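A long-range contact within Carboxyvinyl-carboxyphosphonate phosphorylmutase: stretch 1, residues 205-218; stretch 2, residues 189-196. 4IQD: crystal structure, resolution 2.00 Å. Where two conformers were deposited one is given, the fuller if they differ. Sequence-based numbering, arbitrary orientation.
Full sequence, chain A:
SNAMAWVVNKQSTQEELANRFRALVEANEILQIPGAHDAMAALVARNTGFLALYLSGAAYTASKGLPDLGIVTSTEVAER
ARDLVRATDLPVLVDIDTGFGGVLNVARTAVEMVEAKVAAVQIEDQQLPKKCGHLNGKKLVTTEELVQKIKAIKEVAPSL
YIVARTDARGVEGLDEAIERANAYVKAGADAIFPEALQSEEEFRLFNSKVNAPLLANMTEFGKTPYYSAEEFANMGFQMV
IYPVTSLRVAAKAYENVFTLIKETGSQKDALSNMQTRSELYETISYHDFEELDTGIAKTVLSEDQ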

ATOM      1  N   LEU A 205      19.646  14.143  29.924  1.00 24.64           N
ATOM      2  CA  LEU A 205      21.053  14.510  29.794  1.00 26.66           C
ATOM      3  C   LEU A 205      21.429  14.799  28.349  1.00 25.83           C
ATOM      4  O   LEU A 205      22.153  15.754  28.065  1.00 27.69           O
ATOM      5  CB  LEU A 205      21.959  13.408  30.332  1.00 27.42           C
ATOM      6  CG  LEU A 205      23.454  13.649  30.112  1.00 35.52           C
ATOM      7  CD1 LEU A 205      23.908  14.926  30.811  1.00 39.44           C
ATOM      8  CD2 LEU A 205      24.273  12.463  30.585  1.00 38.72           C
ATOM      9  N   PHE A 206      20.950  13.955  27.443  1.00 21.24           N
ATOM     10  CA  PHE A 206      21.251  14.115  26.029  1.00 20.74           C
ATOM     11  C   PHE A 206      20.672  15.439  25.548  1.00 22.02           C
ATOM     12  O   PHE A 206      21.344  16.208  24.865  1.00 20.41           O
ATOM     13  CB  PHE A 206      20.680  12.945  25.227  1.00 21.00           C
ATOM     14  CG  PHE A 206      21.201  12.859  23.818  1.00 25.01           C
ATOM     15  CD1 PHE A 206      22.317  12.093  23.524  1.00 25.38           C
ATOM     16  CD2 PHE A 206      20.567  13.529  22.786  1.00 24.71           C
ATOM     17  CE1 PHE A 206      22.798  12.006  22.227  1.00 25.34           C
ATOM     18  CE2 PHE A 206      21.042  13.447  21.487  1.00 25.21           C
ATOM     19  CZ  PHE A 206      22.160  12.684  21.209  1.00 25.15           C
ATOM     20  N   ASN A 207      19.424  15.697  25.929  1.00 21.88           N
ATOM     21  CA  ASN A 207      18.755  16.954  25.625  1.00 24.47           C
ATOM     22  C   ASN A 207      19.541  18.149  26.154  1.00 27.89           C
ATOM     23  O   ASN A 207      19.603  19.198  25.512  1.00 27.19           O
ATOM     24  CB  ASN A 207      17.344  16.943  26.225  1.00 27.69           C
ATOM     25  CG  ASN A 207      16.540  18.178  25.863  1.00 31.58           C
ATOM     26  OD1 ASN A 207      16.743  18.785  24.812  1.00 34.02           O
ATOM     27  ND2 ASN A 207      15.617  18.555  26.740  1.00 31.79           N
ATOM     28  N   SER A 208      20.156  17.971  27.318  1.00 26.74           N
ATOM     29  CA  SER A 208      20.875  19.047  27.987  1.00 29.43           C
ATOM     30  C   SER A 208      22.197  19.361  27.306  1.00 28.26           C
ATOM     31  O   SER A 208      22.674  20.491  27.349  1.00 28.88           O
ATOM     32  CB  SER A 208      21.133  18.679  29.447  1.00 27.97           C
ATOM     33  OG  SER A 208      21.628  19.795  30.164  1.00 33.16           O
ATOM     34  N   LYS A 209      22.789  18.356  26.677  1.00 25.94           N
ATOM     35  CA  LYS A 209      24.113  18.512  26.096  1.00 27.97           C
ATOM     36  C   LYS A 209      24.076  18.722  24.586  1.00 28.29           C
ATOM     37  O   LYS A 209      25.108  18.983  23.973  1.00 29.65           O
ATOM     38  CB  LYS A 209      24.982  17.297  26.429  1.00 33.82           C
ATOM     39  CG  LYS A 209      26.344  17.643  27.014  1.00 40.49           C
ATOM     40  CD  LYS A 209      26.270  17.828  28.518  1.00 42.56           C
ATOM     41  CE  LYS A 209      27.572  18.379  29.071  1.00 44.73           C
ATOM     42  NZ  LYS A 209      28.747  17.550  28.684  1.00 45.98           N
ATOM     43  N   VAL A 210      22.893  18.606  23.988  1.00 26.34           N
ATOM     44  CA  VAL A 210      22.760  18.723  22.536  1.00 26.23           C
ATOM     45  C   VAL A 210      21.875  19.909  22.135  1.00 30.81           C
ATOM     46  O   VAL A 210      20.747  20.039  22.610  1.00 36.25           O
ATOM     47  CB  VAL A 210      22.212  17.418  21.919  1.00 24.29           C
ATOM     48  CG1 VAL A 210      21.957  17.591  20.432  1.00 22.19           C
ATOM     49  CG2 VAL A 210      23.179  16.267  22.165  1.00 24.72           C
ATOM     50  N   ASN A 211      22.386  20.760  21.248  0.52 29.56           N
ATOM     51  CA  ASN A 211      21.686  21.984  20.852  0.52 29.91           C
ATOM     52  C   ASN A 211      20.709  21.819  19.683  0.52 29.64           C
ATOM     53  O   ASN A 211      20.843  22.479  18.652  0.52 30.47           O
ATOM     54  CB  ASN A 211      22.689  23.098  20.536  0.52 30.43           C
ATOM     55  CG  ASN A 211      23.659  22.716  19.431  0.52 30.03           C
ATOM     56  OD1 ASN A 211      24.157  21.591  19.388  0.52 32.69           O
ATOM     57  ND2 ASN A 211      23.924  23.651  18.525  0.52 26.89           N
ATOM     58  N   ALA A 212      19.719  20.953  19.858  1.00 24.78           N
ATOM     59  CA  ALA A 212      18.748  20.662  18.810  1.00 23.48           C
ATOM     60  C   ALA A 212      17.497  20.039  19.403  1.00 24.10           C
ATOM     61  O   ALA A 212      17.553  19.431  20.467  1.00 29.18           O
ATOM     62  CB  ALA A 212      19.350  19.726  17.771  1.00 23.11           C
ATOM     63  N   PRO A 213      16.355  20.194  18.719  1.00 22.83           N
ATOM     64  CA  PRO A 213      15.163  19.434  19.100  1.00 23.58           C
ATOM     65  C   PRO A 213      15.431  17.945  18.949  1.00 21.39           C
ATOM     66  O   PRO A 213      16.221  17.552  18.093  1.00 23.52           O
ATOM     67  CB  PRO A 213      14.125  19.877  18.070  1.00 26.55           C
ATOM     68  CG  PRO A 213      14.579  21.221  17.628  1.00 28.31           C
ATOM     69  CD  PRO A 213      16.073  21.169  17.652  1.00 25.73           C
ATOM     70  N   LEU A 214      14.789  17.126  19.771  1.00 23.21           N
ATOM     71  CA  LEU A 214      15.024  15.691  19.725  1.00 19.06           C
ATOM     72  C   LEU A 214      13.781  14.924  19.309  1.00 16.88           C
ATOM     73  O   LEU A 214      12.660  15.327  19.614  1.00 18.21           O
ATOM     74  CB  LEU A 214      15.533  15.187  21.076  1.00 20.77           C
ATOM     75  CG  LEU A 214      16.826  15.833  21.574  1.00 22.11           C
ATOM     76  CD1 LEU A 214      17.317  15.138  22.825  1.00 25.80           C
ATOM     77  CD2 LEU A 214      17.894  15.817  20.495  1.00 22.74           C
ATOM     78  N   LEU A 215      14.006  13.819  18.606  1.00 20.90           N
ATOM     79  CA  LEU A 215      12.945  12.937  18.145  1.00 19.62           C
ATOM     80  C   LEU A 215      12.953  11.666  18.977  1.00 20.72           C
ATOM     81  O   LEU A 215      14.014  11.137  19.304  1.00 18.78           O
ATOM     82  CB  LEU A 215      13.172  12.595  16.669  1.00 16.59           C
ATOM     83  CG  LEU A 215      12.162  11.794  15.839  1.00 16.68           C
ATOM     84  CD1 LEU A 215      12.455  12.037  14.382  1.00 29.69           C
ATOM     85  CD2 LEU A 215      12.208  10.301  16.117  1.00 17.01           C
ATOM     86  N   ALA A 216      11.764  11.176  19.309  1.00 23.56           N
ATOM     87  CA  ALA A 216      11.619   9.910  20.009  1.00 21.29           C
ATOM     88  C   ALA A 216      11.021   8.882  19.062  1.00 17.05           C
ATOM     89  O   ALA A 216      10.082   9.180  18.329  1.00 22.17           O
ATOM     90  CB  ALA A 216      10.740  10.080  21.228  1.00 17.31           C
ATOM     91  N   ASN A 217      11.573   7.676  19.074  1.00 20.28           N
ATOM     92  CA  ASN A 217      11.115   6.600  18.202  1.00 20.50           C
ATOM     93  C   ASN A 217      10.181   5.637  18.919  1.00 23.95           C
ATOM     94  O   ASN A 217      10.639   4.717  19.594  1.00 27.28           O
ATOM     95  CB  ASN A 217      12.318   5.822  17.671  1.00 20.28           C
ATOM     96  CG  ASN A 217      11.925   4.687  16.742  1.00 25.16           C
ATOM     97  OD1 ASN A 217      10.852   4.698  16.135  1.00 29.18           O
ATOM     98  ND2 ASN A 217      12.803   3.701  16.619  1.00 23.95           N
HETATM   99  N   MSE A 218       8.877   5.836  18.773  1.00 25.21           N
HETATM  100  CA  MSE A 218       7.937   4.912  19.392  1.00 25.52           C
HETATM  101  C   MSE A 218       7.498   3.732  18.548  1.00 23.72           C
HETATM  102  O   MSE A 218       6.323   3.586  18.224  1.00 25.43           O
HETATM  103  CB  MSE A 218       6.736   5.625  19.996  1.00 24.73           C
HETATM  104  CG  MSE A 218       6.962   5.979  21.440  1.00 30.23           C
HETATM  105 SE   MSE A 218       6.793   4.502  22.722  0.88 29.44          SE
HETATM  106  CE  MSE A 218       8.248   3.318  22.247  1.00 25.62           C
TER
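Stretch 2 (189-196) ADAIFPEA

The two backbones are joined by a single parallel beta bridge, and Pro194 occupies the position of the next donor. Ile192 is the residue that makes the bridge, facing Leu214 at a CA-CA distance of 4.9 Å. Ile192 N donates to Pro213 O at 3.0 Å, and Ile192 O accepts from Leu215 N at 2.8 Å; both bonds are nearly straight. One residue thus spends both its backbone polar groups on the neighbours of its partner, the signature of a parallel pair. The same two oxygens take CA-H contacts, Ala191 CA to Pro213 O at 3.4 Å and Leu214 CA to Ile192 O at 3.3 Å. Beyond the bridge, Leu215 O meets Pro194 CD at 3.3 Å: a proline nitrogen carries no hydrogen, so it cannot donate to that carbonyl.

Strand 191-194 is extended and runs in the same general direction as the strand that ends at Asn217, with a crossing angle of -28° and a closest axial approach of 6.0 Å. The CA atoms of Leu215 and Phe193 are still 4.8 Å apart, but those of Asn217 and Glu195 are 7.4 Å apart, so the backbones have spread.

Side chains fill in around this short join. Ile192 CB lies 3.7 Å from Leu214 CD2, while Ile192 CG1 lies 4.2 Å from both Val210 CG1 and Ala212 CB. From the helix, Phe206 reaches across: Pro194 CB sits over one face of the Phe206 ring, 4.0 Å from that ring's centroid, and Ile192 CG2 lies at the ring edge, 4.0 Å from Phe206 CE2. The Phe193 ring receives Leu215 CD2 over one face, 4.1 Å from its centroid, and its CZ comes within 3.4 Å of Asn217 CB. The rule to read is economy: two backbone bonds mark the register, and aromatic and aliphatic packing extends the contact.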

ATOM      1  N   ALA A 189      22.220  19.771  10.446  1.00 24.67           N
ATOM      2  CA  ALA A 189      21.036  19.057  10.913  1.00 25.42           C
ATOM      3  C   ALA A 189      20.214  19.944  11.842  1.00 24.81           C
ATOM      4  O   ALA A 189      20.767  20.694  12.644  1.00 23.19           O
ATOM      5  CB  ALA A 189      21.425  17.761  11.607  1.00 26.43           C
ATOM      6  N   ASP A 190      18.893  19.866  11.716  1.00 22.85           N
ATOM      7  CA  ASP A 190      17.994  20.725  12.477  1.00 19.12           C
ATOM      8  C   ASP A 190      17.431  20.007  13.699  1.00 19.78           C
ATOM      9  O   ASP A 190      16.849  20.633  14.585  1.00 19.64           O
ATOM     10  CB  ASP A 190      16.849  21.207  11.588  1.00 20.37           C
ATOM     11  CG  ASP A 190      17.333  21.735  10.252  1.00 21.35           C
ATOM     12  OD1 ASP A 190      17.981  22.800  10.232  1.00 25.08           O
ATOM     13  OD2 ASP A 190      17.062  21.086   9.220  1.00 21.37           O
ATOM     14  N   ALA A 191      17.611  18.690  13.738  1.00 21.16           N
ATOM     15  CA  ALA A 191      17.053  17.865  14.804  1.00 22.97           C
ATOM     16  C   ALA A 191      17.811  16.548  14.927  1.00 21.98           C
ATOM     17  O   ALA A 191      18.432  16.095  13.967  1.00 23.40           O
ATOM     18  CB  ALA A 191      15.574  17.602  14.541  1.00 21.02           C
ATOM     19  N   ILE A 192      17.751  15.934  16.105  1.00 19.35           N
ATOM     20  CA  ILE A 192      18.452  14.672  16.338  1.00 22.02           C
ATOM     21  C   ILE A 192      17.531  13.520  16.762  1.00 23.59           C
ATOM     22  O   ILE A 192      16.646  13.685  17.598  1.00 26.31           O
ATOM     23  CB  ILE A 192      19.592  14.830  17.369  1.00 19.37           C
ATOM     24  CG1 ILE A 192      20.618  15.849  16.877  1.00 20.11           C
ATOM     25  CG2 ILE A 192      20.284  13.507  17.610  1.00 18.71           C
ATOM     26  CD1 ILE A 192      21.341  15.428  15.614  1.00 16.39           C
ATOM     27  N   PHE A 193      17.760  12.360  16.153  1.00 21.18           N
ATOM     28  CA  PHE A 193      17.098  11.109  16.491  1.00 20.47           C
ATOM     29  C   PHE A 193      18.166  10.235  17.159  1.00 23.31           C
ATOM     30  O   PHE A 193      18.961   9.594  16.475  1.00 28.37           O
ATOM     31  CB  PHE A 193      16.573  10.480  15.189  1.00 22.20           C
ATOM     32  CG  PHE A 193      15.943   9.105  15.331  1.00 24.81           C
ATOM     33  CD1 PHE A 193      15.924   8.409  16.532  1.00 28.13           C
ATOM     34  CD2 PHE A 193      15.371   8.506  14.220  1.00 22.52           C
ATOM     35  CE1 PHE A 193      15.358   7.154  16.613  1.00 30.96           C
ATOM     36  CE2 PHE A 193      14.797   7.255  14.299  1.00 26.30           C
ATOM     37  CZ  PHE A 193      14.793   6.579  15.493  1.00 29.42           C
ATOM     38  N   PRO A 194      18.180  10.203  18.502  1.00 21.21           N
ATOM     39  CA  PRO A 194      19.133   9.390  19.261  1.00 20.29           C
ATOM     40  C   PRO A 194      18.584   7.997  19.525  1.00 19.27           C
ATOM     41  O   PRO A 194      17.864   7.797  20.504  1.00 21.79           O
ATOM     42  CB  PRO A 194      19.265  10.154  20.585  1.00 18.35           C
ATOM     43  CG  PRO A 194      18.143  11.184  20.596  1.00 17.98           C
ATOM     44  CD  PRO A 194      17.280  10.941  19.398  1.00 20.63           C
ATOM     45  N   GLU A 195      18.927   7.046  18.667  1.00 17.11           N
ATOM     46  CA  GLU A 195      18.399   5.694  18.790  1.00 20.71           C
ATOM     47  C   GLU A 195      18.807   5.002  20.087  1.00 22.82           C
ATOM     48  O   GLU A 195      19.988   4.953  20.446  1.00 24.46           O
ATOM     49  CB  GLU A 195      18.796   4.838  17.585  1.00 23.87           C
ATOM     50  CG  GLU A 195      18.585   3.336  17.788  1.00 29.70           C
ATOM     51  CD  GLU A 195      17.122   2.922  17.780  1.00 32.62           C
ATOM     52  OE1 GLU A 195      16.258   3.758  17.442  1.00 34.14           O
ATOM     53  OE2 GLU A 195      16.836   1.750  18.104  1.00 32.58           O
ATOM     54  N   ALA A 196      17.804   4.485  20.787  1.00 23.52           N
ATOM     55  CA  ALA A 196      18.011   3.647  21.958  1.00 23.06           C
ATOM     56  C   ALA A 196      18.862   4.292  23.041  1.00 22.05           C
ATOM     57  O   ALA A 196      19.879   3.729  23.444  1.00 21.42           O
ATOM     58  CB  ALA A 196      18.604   2.302  21.550  1.00 26.67           C
TER